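Local coordinates for protein ribokinase (Thermotoga maritima, PDB 1VM7) that probably phosphorylates D-ribose at O-5 with ATP and magnesium, giving D-ribose 5-phosphate, as a member of the PfkB carbohydrate kinase family, at residues Ile17-Ser23 against Cys69-Ile75; Ala58-Ala62 against Lys90-Thr94; Asn125-Glu131 against Glu149-Thr154; Ser141-Gln147 against Phe162-Phe168. All blocks are in the same frame, centred on the assembly; numbering follows the deposited sequence.

Interactions 1 and 4 are both parallel strand pairs in the large central sheet. Strands 17-20 and 143-146 are neighbours there, so the two pairs lie side by side, with Ser18 O bonded to Leu145 N. Interaction 2 packs helix 53-65 on the same sheet near its edge strand 93-98, and meets interaction 1 through Cys69 and Phe71. These three are buried. Interaction 3 is only partly buried. It lies beyond the C-terminal ends of the strands, where Glu149 and Asn125 reach Ser22 and Ser23 of interaction 1. Backbone hydrogen bonds dominate interactions 1 and 4, apolar packing interaction 2, and mixed polar and apolar contacts interaction 3.

Interaction 1 (Ile17-Ser23 against Cys69-Ile75); sequences ISVVGSS and CRFVTCI
Strands 17-20 and 69-75 run parallel in the central sheet of the PfkB kinase fold, with axes 4.5 Å apart at closest approach and 18° between them. Ser18 pairs with Arg70, Val19 with Phe71 and Val20 with Val72. The hydrogen-bond ladder starts weakly, Arg70 N to Ile17 O at 3.4 Å. It tightens with Val19 N to Arg70 O and Val72 N to Val19 O, both 2.7 Å, then Gly21 N to Val72 O at 3.0 Å. Beyond the bridge of Val20 with Val72, side-chain hydroxyls and water join in. Thr73 OG1 (chi1 t) donates to Gly21 O at 2.9 Å. Ser23 OG (chi1 m) lies 2.7 Å from Thr73 OG1 and also bonds to Tyr88. Water 2 donates to Gly21 O and accepts from Cys74 N; water 3 donates to Ser23 O and Cys74 O. On one face, Val19 CB packs on Phe71 CD1 and Val19 CG2 on Cys69 SG, both at 3.7 Å. On the other, Val20 CG2 meets Val72 CB at 4.1 Å. Ser22 OG turns from this pairing to Glu149, a predicted substrate-binding residue. The chemistry changes from backbone pairing to hydroxyls and water toward Ser23, beside the probable ribose site.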
loop_
_atom_site.group_PDB
_atom_site.type_symbol
_atom_site.label_atom_id
_atom_site.label_comp_id
_atom_site.label_asym_id
_atom_site.label_seq_id
_atom_site.Cartn_x
_atom_site.Cartn_y
_atom_site.Cartn_z
ATOM N N ILE A 17 14.178 -12.260 27.923
ATOM C CA ILE A 17 13.182 -12.588 26.888
ATOM C C ILE A 17 13.676 -12.253 25.463
ATOM O O ILE A 17 14.180 -11.157 25.188
ATOM C CB ILE A 17 11.839 -11.819 27.101
ATOM C CG1 ILE A 17 11.201 -12.162 28.451
ATOM C CG2 ILE A 17 10.869 -12.076 25.919
ATOM C CD1 ILE A 17 9.985 -11.305 28.800
ATOM N N SER A 18 13.514 -13.220 24.567
ATOM C CA SER A 18 13.692 -13.013 23.150
ATOM C C SER A 18 12.390 -13.278 22.437
ATOM O O SER A 18 11.652 -14.194 22.796
ATOM C CB SER A 18 14.738 -13.961 22.601
ATOM O OG SER A 18 16.014 -13.628 23.087
ATOM N N VAL A 19 12.091 -12.455 21.437
ATOM C CA VAL A 19 10.991 -12.699 20.524
ATOM C C VAL A 19 11.637 -13.023 19.189
ATOM O O VAL A 19 12.577 -12.352 18.781
ATOM C CB VAL A 19 10.009 -11.478 20.309
ATOM C CG1 VAL A 19 8.863 -11.891 19.415
ATOM C CG2 VAL A 19 9.449 -10.968 21.590
ATOM N N VAL A 20 11.161 -14.081 18.537
ATOM C CA VAL A 20 11.614 -14.410 17.203
ATOM C C VAL A 20 10.371 -14.412 16.317
ATOM O O VAL A 20 9.491 -15.242 16.458
ATOM C CB VAL A 20 12.345 -15.755 17.141
ATOM C CG1 VAL A 20 12.779 -16.035 15.704
ATOM C CG2 VAL A 20 13.562 -15.760 18.087
ATOM N N GLY A 21 10.288 -13.451 15.422
ATOM C CA GLY A 21 9.069 -13.259 14.692
ATOM C C GLY A 21 9.009 -12.059 13.769
ATOM O O GLY A 21 10.013 -11.531 13.288
ATOM N N SER A 22 7.780 -11.638 13.522
ATOM C CA SER A 22 7.433 -10.822 12.387
ATOM C C SER A 22 7.362 -9.309 12.691
ATOM O O SER A 22 7.003 -8.886 13.792
ATOM C CB SER A 22 6.077 -11.299 11.892
ATOM O OG SER A 22 5.087 -11.054 12.913
ATOM N N SER A 23 7.755 -8.513 11.698
ATOM C CA SER A 23 7.588 -7.052 11.691
ATOM C C SER A 23 6.841 -6.662 10.382
ATOM O O SER A 23 7.258 -7.087 9.308
ATOM C CB SER A 23 8.928 -6.323 11.649
ATOM O OG SER A 23 9.737 -6.591 12.760
ATOM N N CYS A 69 13.899 -5.404 24.806
ATOM C CA CYS A 69 13.539 -6.730 24.324
ATOM C C CYS A 69 14.448 -7.185 23.195
ATOM O O CYS A 69 14.756 -6.423 22.295
ATOM C CB CYS A 69 12.085 -6.768 23.876
ATOM S SG CYS A 69 11.398 -8.462 23.498
ATOM N N ARG A 70 14.903 -8.425 23.270
ATOM C CA ARG A 70 15.620 -9.053 22.176
ATOM C C ARG A 70 14.580 -9.568 21.192
ATOM O O ARG A 70 13.647 -10.295 21.548
ATOM C CB ARG A 70 16.507 -10.168 22.686
ATOM C CG ARG A 70 17.517 -9.646 23.664
ATOM C CD ARG A 70 18.356 -10.714 24.271
ATOM N NE ARG A 70 19.305 -10.115 25.211
ATOM C CZ ARG A 70 20.500 -10.620 25.512
ATOM N NH1 ARG A 70 20.940 -11.745 24.953
ATOM N NH2 ARG A 70 21.270 -9.981 26.389
ATOM N N PHE A 71 14.709 -9.139 19.955
ATOM C CA PHE A 71 13.683 -9.381 18.983
ATOM C C PHE A 71 14.376 -9.687 17.691
ATOM O O PHE A 71 14.906 -8.774 17.040
ATOM C CB PHE A 71 12.789 -8.152 18.849
ATOM C CG PHE A 71 11.730 -8.254 17.777
ATOM C CD1 PHE A 71 11.133 -9.491 17.437
ATOM C CD2 PHE A 71 11.268 -7.095 17.151
ATOM C CE1 PHE A 71 10.160 -9.580 16.485
ATOM C CE2 PHE A 71 10.253 -7.171 16.171
ATOM C CZ PHE A 71 9.708 -8.434 15.847
ATOM N N VAL A 72 14.456 -10.983 17.368
ATOM C CA VAL A 72 15.024 -11.407 16.095
ATOM C C VAL A 72 13.914 -11.301 15.079
ATOM O O VAL A 72 12.829 -11.903 15.220
ATOM C CB VAL A 72 15.661 -12.819 16.140
ATOM C CG1 VAL A 72 16.293 -13.169 14.787
ATOM C CG2 VAL A 72 16.735 -12.826 17.205
ATOM N N THR A 73 14.180 -10.475 14.070
ATOM C CA THR A 73 13.162 -10.170 13.059
ATOM C C THR A 73 13.879 -9.734 11.788
ATOM O O THR A 73 14.977 -9.214 11.839
ATOM C CB THR A 73 12.135 -9.081 13.504
ATOM O OG1 THR A 73 11.121 -8.925 12.505
ATOM C CG2 THR A 73 12.795 -7.731 13.691
ATOM N N CYS A 74 13.256 -9.987 10.646
ATOM C CA CYS A 74 13.801 -9.550 9.389
ATOM C C CYS A 74 13.028 -8.366 8.861
ATOM O O CYS A 74 11.809 -8.424 8.713
ATOM C CB CYS A 74 13.776 -10.674 8.361
ATOM S SG CYS A 74 15.225 -11.725 8.491
ATOM N N ILE A 75 13.754 -7.296 8.549
ATOM C CA ILE A 75 13.155 -6.127 7.941
ATOM C C ILE A 75 13.988 -5.770 6.737
ATOM O O ILE A 75 14.997 -6.380 6.506
ATOM C CB ILE A 75 13.049 -4.948 8.926
ATOM C CG1 ILE A 75 14.443 -4.534 9.450
ATOM C CG2 ILE A 75 12.126 -5.342 10.088
ATOM C CD1 ILE A 75 14.407 -3.592 10.544
HETATM O O HOH W 1 19.295 -13.723 23.219
HETATM O O HOH W 2 10.604 -11.368 10.494
HETATM O O HOH W 3 9.665 -7.175 7.601
#

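Interaction 2 (Ala58-Ala62 against Lys90-Thr94); sequences AVTVA and KLGIT
One turn of helix 53-65 packs against the connection between helix 79-90 and the edge strand 93-98. Residues 58-62 are helical, with Ala62 N bonded to Ala58 O at 2.9 Å. Gly92 ends the preceding helix in a Schellman motif, at phi 73°. The closest CA atoms are those of Ala62 and Leu91, 6.0 Å apart. Ala58 and Ala62 point toward the other segment, and their small side chains leave a shallow hollow, which Ile93 (chi1 m, chi2 t) fills. Ile93 CG1 lies 3.7 Å from Ala62 CB, its CD1 4.0 Å from Ala58 O, and its CG2 4.5 Å from Ala58 CB. Ile93 CD1 also reaches Val59 CG2, at 4.0 Å. Leu91 (m, t) flanks Ile93. Leu91 CD1 lies 3.6 Å from Val59 CG1, while its CB is 3.9 Å and its O 3.4 Å from Ala62 CB. Water 4 donates to Ala62 O at 2.6 Å and weakly to Leu91 O at 3.3 Å. Ala58 and Ile93 both touch Phe71 of strand 69-75. The helix packs on the loop and the first residue of the strand, its alanines admitting larger residues closely. The chemistry is mainly apolar, so shape rather than direct polar pairing joins the segments.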
loop_
_atom_site.group_PDB
_atom_site.type_symbol
_atom_site.label_atom_id
_atom_site.label_comp_id
_atom_site.label_asym_id
_atom_site.label_seq_id
_atom_site.Cartn_x
_atom_site.Cartn_y
_atom_site.Cartn_z
ATOM N N ALA A 58 7.156 -7.927 21.118
ATOM C CA ALA A 58 8.430 -7.342 21.551
ATOM C C ALA A 58 8.224 -5.950 22.154
ATOM O O ALA A 58 8.789 -5.611 23.202
ATOM C CB ALA A 58 9.355 -7.254 20.417
ATOM N N VAL A 59 7.439 -5.133 21.478
ATOM C CA VAL A 59 7.141 -3.770 21.960
ATOM C C VAL A 59 6.400 -3.830 23.302
ATOM O O VAL A 59 6.600 -2.974 24.176
ATOM C CB VAL A 59 6.320 -2.971 20.916
ATOM C CG1 VAL A 59 5.810 -1.630 21.494
ATOM C CG2 VAL A 59 7.130 -2.711 19.690
ATOM N N THR A 60 5.543 -4.845 23.456
ATOM C CA THR A 60 4.883 -5.070 24.722
ATOM C C THR A 60 5.921 -5.414 25.799
ATOM O O THR A 60 5.915 -4.823 26.872
ATOM C CB THR A 60 3.747 -6.148 24.605
ATOM O OG1 THR A 60 2.771 -5.719 23.636
ATOM C CG2 THR A 60 3.077 -6.342 25.896
ATOM N N VAL A 61 6.807 -6.352 25.494
ATOM C CA VAL A 61 7.821 -6.770 26.430
ATOM C C VAL A 61 8.657 -5.574 26.884
ATOM O O VAL A 61 8.790 -5.352 28.094
ATOM C CB VAL A 61 8.677 -7.895 25.822
ATOM C CG1 VAL A 61 9.943 -8.098 26.639
ATOM C CG2 VAL A 61 7.829 -9.216 25.717
ATOM N N ALA A 62 9.140 -4.788 25.918
ATOM C CA ALA A 62 9.982 -3.635 26.168
ATOM C C ALA A 62 9.260 -2.613 27.019
ATOM O O ALA A 62 9.782 -2.164 28.043
ATOM C CB ALA A 62 10.456 -3.005 24.834
ATOM N N LYS A 90 14.452 3.223 20.252
ATOM C CA LYS A 90 13.899 4.002 21.349
ATOM C C LYS A 90 13.411 3.118 22.514
ATOM O O LYS A 90 13.504 3.533 23.660
ATOM C CB LYS A 90 12.757 4.872 20.851
ATOM C CG LYS A 90 13.203 6.057 20.063
ATOM C CD LYS A 90 12.054 6.630 19.180
ATOM C CE LYS A 90 10.780 6.897 19.985
ATOM N NZ LYS A 90 11.071 7.499 21.332
ATOM N N LEU A 91 12.890 1.924 22.221
ATOM C CA LEU A 91 12.390 1.014 23.259
ATOM C C LEU A 91 13.415 -0.014 23.769
ATOM O O LEU A 91 13.051 -0.902 24.561
ATOM C CB LEU A 91 11.164 0.230 22.758
ATOM C CG LEU A 91 9.907 1.061 22.576
ATOM C CD1 LEU A 91 8.872 0.320 21.749
ATOM C CD2 LEU A 91 9.349 1.451 23.923
ATOM N N GLY A 92 14.661 0.072 23.305
ATOM C CA GLY A 92 15.694 -0.859 23.724
ATOM C C GLY A 92 15.512 -2.226 23.119
ATOM O O GLY A 92 15.863 -3.226 23.742
ATOM N N ILE A 93 14.919 -2.271 21.916
ATOM C CA ILE A 93 14.671 -3.509 21.184
ATOM C C ILE A 93 15.796 -3.699 20.142
ATOM O O ILE A 93 16.013 -2.822 19.272
ATOM C CB ILE A 93 13.281 -3.527 20.535
ATOM C CG1 ILE A 93 12.183 -3.442 21.594
ATOM C CG2 ILE A 93 13.047 -4.796 19.677
ATOM C CD1 ILE A 93 10.835 -2.936 21.048
ATOM N N THR A 94 16.531 -4.816 20.308
ATOM C CA THR A 94 17.695 -5.163 19.514
ATOM C C THR A 94 17.510 -6.530 18.867
ATOM O O THR A 94 16.718 -7.336 19.352
ATOM C CB THR A 94 18.953 -5.211 20.381
ATOM O OG1 THR A 94 18.805 -6.165 21.455
ATOM C CG2 THR A 94 19.217 -3.823 20.963
HETATM O O HOH W 4 12.141 -1.093 27.767
#

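Interaction 3 (Asn125-Glu131 against Glu149-Thr154); sequences NAELKKE and EIPFET
Here the start of helix 152-161, in a beta-alpha-beta unit of the PfkB kinase fold, packs against the loop between strand 116-121 and helix 135-138. The loop has 3-10 geometry at 125-127 and 130-131, with Leu128 at the centre of an inverse gamma turn between them. Glu149, a predicted substrate-binding residue, comes first. Glu149 O lies 3.8 Å from Asn125 CB, while its OE1 bonds to Ser22 and Lys53. Asn125 ND2 bonds in turn to Ser23. Ile150 (chi1 p, chi2 t) follows. Ile150 CG2 is 3.9 Å from Asn125 O, and its CD1 packs on Leu128 CD2 at 4.0 Å. Pro151 holds the N-cap position and points toward the loop. Pro151 CD lies 3.4 Å from Asn125 O and 3.3 Å from Leu128 O, with its CG 3.5 Å from Ala126 O. The ring thus packs against three loop carbonyls. Glu153 (chi1 p) also points toward the loop, and its OE2 accepts a weak hydrogen bond of 3.4 Å from Lys130 N. Lys130 NZ instead makes a salt bridge to Glu131 OE2, at 2.6 Å. Thr154 (chi1 m) completes the contact opposite Lys130, with their CA atoms 4.8 Å apart. Its backbone N bonds to Pro151 O in the first helical turn, and Thr154 OG1 donates to Leu128 O at 2.6 Å.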
loop_
_atom_site.group_PDB
_atom_site.type_symbol
_atom_site.label_atom_id
_atom_site.label_comp_id
_atom_site.label_asym_id
_atom_site.label_seq_id
_atom_site.Cartn_x
_atom_site.Cartn_y
_atom_site.Cartn_z
ATOM N N ASN A 125 9.977 -10.699 6.095
ATOM C CA ASN A 125 9.626 -11.755 7.058
ATOM C C ASN A 125 9.899 -13.172 6.541
ATOM O O ASN A 125 10.262 -14.048 7.300
ATOM C CB ASN A 125 8.174 -11.628 7.517
ATOM C CG ASN A 125 7.927 -10.357 8.311
ATOM O OD1 ASN A 125 8.542 -10.128 9.345
ATOM N ND2 ASN A 125 7.045 -9.526 7.813
ATOM N N ALA A 126 9.768 -13.358 5.230
ATOM C CA ALA A 126 9.980 -14.646 4.597
ATOM C C ALA A 126 11.462 -15.024 4.536
ATOM O O ALA A 126 11.801 -16.159 4.225
ATOM C CB ALA A 126 9.362 -14.630 3.190
ATOM N N GLU A 127 12.341 -14.070 4.816
ATOM C CA GLU A 127 13.754 -14.309 4.779
ATOM C C GLU A 127 14.316 -14.753 6.107
ATOM O O GLU A 127 15.492 -15.066 6.189
ATOM C CB GLU A 127 14.457 -13.047 4.311
ATOM C CG GLU A 127 14.040 -12.602 2.933
ATOM C CD GLU A 127 14.310 -13.645 1.849
ATOM O OE1 GLU A 127 15.499 -13.974 1.557
ATOM O OE2 GLU A 127 13.312 -14.116 1.255
ATOM N N LEU A 128 13.488 -14.797 7.137
ATOM C CA LEU A 128 13.922 -15.162 8.465
ATOM C C LEU A 128 13.956 -16.676 8.565
ATOM O O LEU A 128 13.029 -17.322 9.086
ATOM C CB LEU A 128 13.015 -14.544 9.506
ATOM C CG LEU A 128 13.377 -14.812 10.971
ATOM C CD1 LEU A 128 14.901 -14.960 11.233
ATOM C CD2 LEU A 128 12.762 -13.746 11.850
ATOM N N LYS A 129 15.069 -17.207 8.077
ATOM C CA LYS A 129 15.325 -18.636 7.993
ATOM C C LYS A 129 16.289 -19.056 9.091
ATOM O O LYS A 129 16.952 -18.219 9.752
ATOM C CB LYS A 129 15.909 -18.978 6.617
ATOM C CG LYS A 129 14.915 -18.735 5.444
ATOM C CD LYS A 129 15.663 -18.518 4.133
ATOM C CE LYS A 129 14.744 -18.057 3.012
ATOM N NZ LYS A 129 13.700 -19.067 2.752
ATOM N N LYS A 130 16.377 -20.368 9.262
ATOM C CA LYS A 130 17.086 -20.943 10.399
ATOM C C LYS A 130 18.570 -20.585 10.375
ATOM O O LYS A 130 19.156 -20.402 11.435
ATOM C CB LYS A 130 16.765 -22.445 10.518
ATOM C CG LYS A 130 17.191 -23.317 9.343
ATOM C CD LYS A 130 16.412 -24.637 9.315
ATOM C CE LYS A 130 17.229 -25.737 8.678
ATOM N NZ LYS A 130 17.861 -25.304 7.389
ATOM N N GLU A 131 19.112 -20.375 9.174
ATOM C CA GLU A 131 20.498 -19.975 8.958
ATOM C C GLU A 131 20.841 -18.566 9.451
ATOM O O GLU A 131 22.013 -18.237 9.615
ATOM C CB GLU A 131 20.800 -20.102 7.476
ATOM C CG GLU A 131 20.780 -21.555 6.984
ATOM C CD GLU A 131 19.388 -22.056 6.643
ATOM O OE1 GLU A 131 18.455 -21.213 6.530
ATOM O OE2 GLU A 131 19.227 -23.288 6.485
ATOM N N GLU A 149 4.167 -16.091 11.878
ATOM C CA GLU A 149 4.260 -15.125 10.774
ATOM C C GLU A 149 5.672 -15.032 10.122
ATOM O O GLU A 149 6.046 -14.023 9.529
ATOM C CB GLU A 149 3.819 -13.778 11.287
ATOM C CG GLU A 149 2.299 -13.640 11.430
ATOM C CD GLU A 149 1.893 -12.209 11.778
ATOM O OE1 GLU A 149 2.728 -11.493 12.352
ATOM O OE2 GLU A 149 0.752 -11.796 11.466
ATOM N N ILE A 150 6.458 -16.083 10.291
ATOM C CA ILE A 150 7.728 -16.242 9.618
ATOM C C ILE A 150 7.735 -17.692 9.158
ATOM O O ILE A 150 6.798 -18.459 9.462
ATOM C CB ILE A 150 8.925 -15.884 10.557
ATOM C CG1 ILE A 150 8.930 -16.762 11.812
ATOM C CG2 ILE A 150 8.833 -14.432 10.936
ATOM C CD1 ILE A 150 10.131 -16.574 12.685
ATOM N N PRO A 151 8.749 -18.081 8.388
ATOM C CA PRO A 151 8.741 -19.457 7.903
ATOM C C PRO A 151 8.667 -20.432 9.061
ATOM O O PRO A 151 9.382 -20.255 10.052
ATOM C CB PRO A 151 10.102 -19.562 7.192
ATOM C CG PRO A 151 10.381 -18.206 6.750
ATOM C CD PRO A 151 9.942 -17.363 7.892
ATOM N N PHE A 152 7.778 -21.415 8.965
ATOM C CA PHE A 152 7.523 -22.265 10.103
ATOM C C PHE A 152 8.805 -22.981 10.530
ATOM O O PHE A 152 9.066 -23.179 11.711
ATOM C CB PHE A 152 6.441 -23.289 9.794
ATOM C CG PHE A 152 6.095 -24.103 10.975
ATOM C CD1 PHE A 152 5.462 -23.502 12.057
ATOM C CD2 PHE A 152 6.503 -25.428 11.066
ATOM C CE1 PHE A 152 5.160 -24.227 13.187
ATOM C CE2 PHE A 152 6.210 -26.169 12.203
ATOM C CZ PHE A 152 5.539 -25.568 13.266
ATOM N N GLU A 153 9.618 -23.354 9.558
ATOM C CA GLU A 153 10.854 -24.079 9.847
ATOM C C GLU A 153 11.741 -23.347 10.834
ATOM O O GLU A 153 12.518 -23.973 11.574
ATOM C CB GLU A 153 11.690 -24.323 8.582
ATOM C CG GLU A 153 12.239 -23.020 7.949
ATOM C CD GLU A 153 13.557 -23.214 7.233
ATOM O OE1 GLU A 153 13.733 -24.286 6.630
ATOM O OE2 GLU A 153 14.410 -22.286 7.282
ATOM N N THR A 154 11.664 -22.018 10.809
ATOM C CA THR A 154 12.474 -21.210 11.697
ATOM C C THR A 154 11.860 -21.240 13.074
ATOM O O THR A 154 12.535 -21.514 14.058
ATOM C CB THR A 154 12.604 -19.767 11.204
ATOM O OG1 THR A 154 13.329 -19.768 9.982
ATOM C CG2 THR A 154 13.371 -18.901 12.219
#

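Interaction 4 (Ser141-Gln147 against Phe162-Phe168); sequences SDILLLQ and FNGIVIF
This buried contact is the parallel strand pair of a beta-alpha-beta unit in the central sheet: strand 143-146, helix 152-161, strand 165-168. The strand axes approach to 4.7 Å at an angle of 15°. The register pairs Ile143 with Ile165, Leu144 with Val166, Leu145 with Ile167 and Leu146 with Phe168. Four hydrogen bonds join them: Ile165 N to Asp142 O (2.8 Å), Leu144 N to Ile165 O (2.7 Å), Ile167 N to Leu144 O (2.8 Å) and Leu146 N to Ile167 O (2.9 Å). Phe162 (chi1 t) turns back over the pair, and Leu144 CB makes a CH-pi contact 3.6 Å from its ring centroid. On the same face, Leu146 CD1 meets Val166 CG1 at 3.9 Å. On the other, Ile167 CD1 lies 3.7 Å from both Ile143 CG2 and Leu145 CD1. Helix 152-161 covers the face of Leu144, Leu146, Val166 and Phe168. Helix 256-269 covers that of Ile143, Leu145 and Ile167, while strand 17-20 bonds along the far edge of strand 143-146.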
loop_
_atom_site.group_PDB
_atom_site.type_symbol
_atom_site.label_atom_id
_atom_site.label_comp_id
_atom_site.label_asym_id
_atom_site.label_seq_id
_atom_site.Cartn_x
_atom_site.Cartn_y
_atom_site.Cartn_z
ATOM N N SER A 141 19.096 -16.070 26.232
ATOM C CA SER A 141 17.725 -15.823 26.691
ATOM C C SER A 141 17.158 -17.005 27.482
ATOM O O SER A 141 17.616 -18.132 27.339
ATOM C CB SER A 141 16.803 -15.526 25.493
ATOM O OG SER A 141 17.224 -14.366 24.787
ATOM N N ASP A 142 16.148 -16.722 28.308
ATOM C CA ASP A 142 15.491 -17.722 29.149
ATOM C C ASP A 142 14.041 -17.949 28.777
ATOM O O ASP A 142 13.495 -19.003 29.067
ATOM C CB ASP A 142 15.556 -17.329 30.629
ATOM C CG ASP A 142 16.954 -17.024 31.079
ATOM O OD1 ASP A 142 17.747 -17.960 31.283
ATOM O OD2 ASP A 142 17.265 -15.830 31.209
ATOM N N ILE A 143 13.430 -16.963 28.130
ATOM C CA ILE A 143 12.053 -17.055 27.658
ATOM C C ILE A 143 12.002 -16.695 26.168
ATOM O O ILE A 143 12.633 -15.742 25.724
ATOM C CB ILE A 143 11.101 -16.113 28.432
ATOM C CG1 ILE A 143 11.081 -16.446 29.928
ATOM C CG2 ILE A 143 9.688 -16.170 27.831
ATOM C CD1 ILE A 143 10.339 -15.405 30.787
ATOM N N LEU A 144 11.249 -17.475 25.409
ATOM C CA LEU A 144 11.165 -17.328 23.964
ATOM C C LEU A 144 9.746 -17.185 23.500
ATOM O O LEU A 144 8.900 -18.070 23.747
ATOM C CB LEU A 144 11.781 -18.544 23.256
ATOM C CG LEU A 144 11.666 -18.614 21.719
ATOM C CD1 LEU A 144 12.326 -17.435 21.099
ATOM C CD2 LEU A 144 12.301 -19.905 21.197
ATOM N N LEU A 145 9.477 -16.069 22.811
ATOM C CA LEU A 145 8.164 -15.858 22.197
ATOM C C LEU A 145 8.191 -16.068 20.688
ATOM O O LEU A 145 9.025 -15.514 19.974
ATOM C CB LEU A 145 7.596 -14.488 22.486
ATOM C CG LEU A 145 6.886 -14.378 23.826
ATOM C CD1 LEU A 145 7.899 -14.604 24.899
ATOM C CD2 LEU A 145 6.304 -13.007 23.953
ATOM N N LEU A 146 7.251 -16.883 20.238
ATOM C CA LEU A 146 7.125 -17.266 18.850
ATOM C C LEU A 146 5.690 -17.038 18.423
ATOM O O LEU A 146 4.783 -17.065 19.252
ATOM C CB LEU A 146 7.496 -18.741 18.680
ATOM C CG LEU A 146 8.923 -19.157 19.036
ATOM C CD1 LEU A 146 9.116 -20.686 19.075
ATOM C CD2 LEU A 146 9.879 -18.539 18.036
ATOM N N GLN A 147 5.505 -16.784 17.129
ATOM C CA GLN A 147 4.184 -16.776 16.505
ATOM C C GLN A 147 4.275 -17.552 15.199
ATOM O O GLN A 147 5.186 -18.379 15.008
ATOM C CB GLN A 147 3.651 -15.366 16.284
ATOM C CG GLN A 147 4.068 -14.344 17.331
ATOM C CD GLN A 147 5.532 -13.939 17.288
ATOM O OE1 GLN A 147 6.132 -13.820 16.217
ATOM N NE2 GLN A 147 6.104 -13.675 18.472
ATOM N N PHE A 162 15.613 -24.185 21.714
ATOM C CA PHE A 162 15.619 -23.302 22.869
ATOM C C PHE A 162 15.684 -24.055 24.179
ATOM O O PHE A 162 14.804 -24.830 24.531
ATOM C CB PHE A 162 14.418 -22.355 22.888
ATOM C CG PHE A 162 14.640 -21.123 23.739
ATOM C CD1 PHE A 162 15.685 -20.243 23.457
ATOM C CD2 PHE A 162 13.813 -20.844 24.813
ATOM C CE1 PHE A 162 15.890 -19.125 24.222
ATOM C CE2 PHE A 162 14.010 -19.723 25.581
ATOM C CZ PHE A 162 15.045 -18.860 25.280
ATOM N N ASN A 163 16.769 -23.822 24.899
ATOM C CA ASN A 163 16.817 -24.173 26.306
ATOM C C ASN A 163 16.263 -22.967 27.070
ATOM O O ASN A 163 16.950 -21.965 27.288
ATOM C CB ASN A 163 18.230 -24.543 26.748
ATOM C CG ASN A 163 18.241 -25.286 28.060
ATOM O OD1 ASN A 163 17.203 -25.782 28.508
ATOM N ND2 ASN A 163 19.410 -25.361 28.694
ATOM N N GLY A 164 14.988 -23.070 27.417
ATOM C CA GLY A 164 14.275 -22.044 28.133
ATOM C C GLY A 164 12.787 -22.245 27.949
ATOM O O GLY A 164 12.346 -23.268 27.425
ATOM N N ILE A 165 12.011 -21.270 28.398
ATOM C CA ILE A 165 10.565 -21.332 28.288
ATOM C C ILE A 165 10.172 -20.906 26.877
ATOM O O ILE A 165 10.554 -19.839 26.408
ATOM C CB ILE A 165 9.886 -20.481 29.384
ATOM C CG1 ILE A 165 10.203 -21.086 30.757
ATOM C CG2 ILE A 165 8.391 -20.404 29.167
ATOM C CD1 ILE A 165 10.091 -20.105 31.881
ATOM N N VAL A 166 9.460 -21.797 26.195
ATOM C CA VAL A 166 9.027 -21.598 24.826
ATOM C C VAL A 166 7.513 -21.359 24.836
ATOM O O VAL A 166 6.736 -22.228 25.275
ATOM C CB VAL A 166 9.379 -22.807 23.925
ATOM C CG1 VAL A 166 8.943 -22.568 22.463
ATOM C CG2 VAL A 166 10.860 -23.107 23.988
ATOM N N ILE A 167 7.145 -20.153 24.377
ATOM C CA ILE A 167 5.776 -19.685 24.246
ATOM C C ILE A 167 5.487 -19.539 22.753
ATOM O O ILE A 167 6.167 -18.779 22.071
ATOM C CB ILE A 167 5.590 -18.310 24.911
ATOM C CG1 ILE A 167 5.920 -18.403 26.410
ATOM C CG2 ILE A 167 4.173 -17.813 24.667
ATOM C CD1 ILE A 167 6.196 -17.077 27.131
ATOM N N PHE A 168 4.491 -20.285 22.258
ATOM C CA PHE A 168 4.117 -20.276 20.836
ATOM C C PHE A 168 2.659 -19.815 20.659
ATOM O O PHE A 168 1.729 -20.421 21.162
ATOM C CB PHE A 168 4.339 -21.654 20.220
ATOM C CG PHE A 168 3.836 -21.786 18.815
ATOM C CD1 PHE A 168 4.258 -20.930 17.830
ATOM C CD2 PHE A 168 2.926 -22.791 18.479
ATOM C CE1 PHE A 168 3.795 -21.059 16.544
ATOM C CE2 PHE A 168 2.469 -22.928 17.197
ATOM C CZ PHE A 168 2.890 -22.064 16.222
#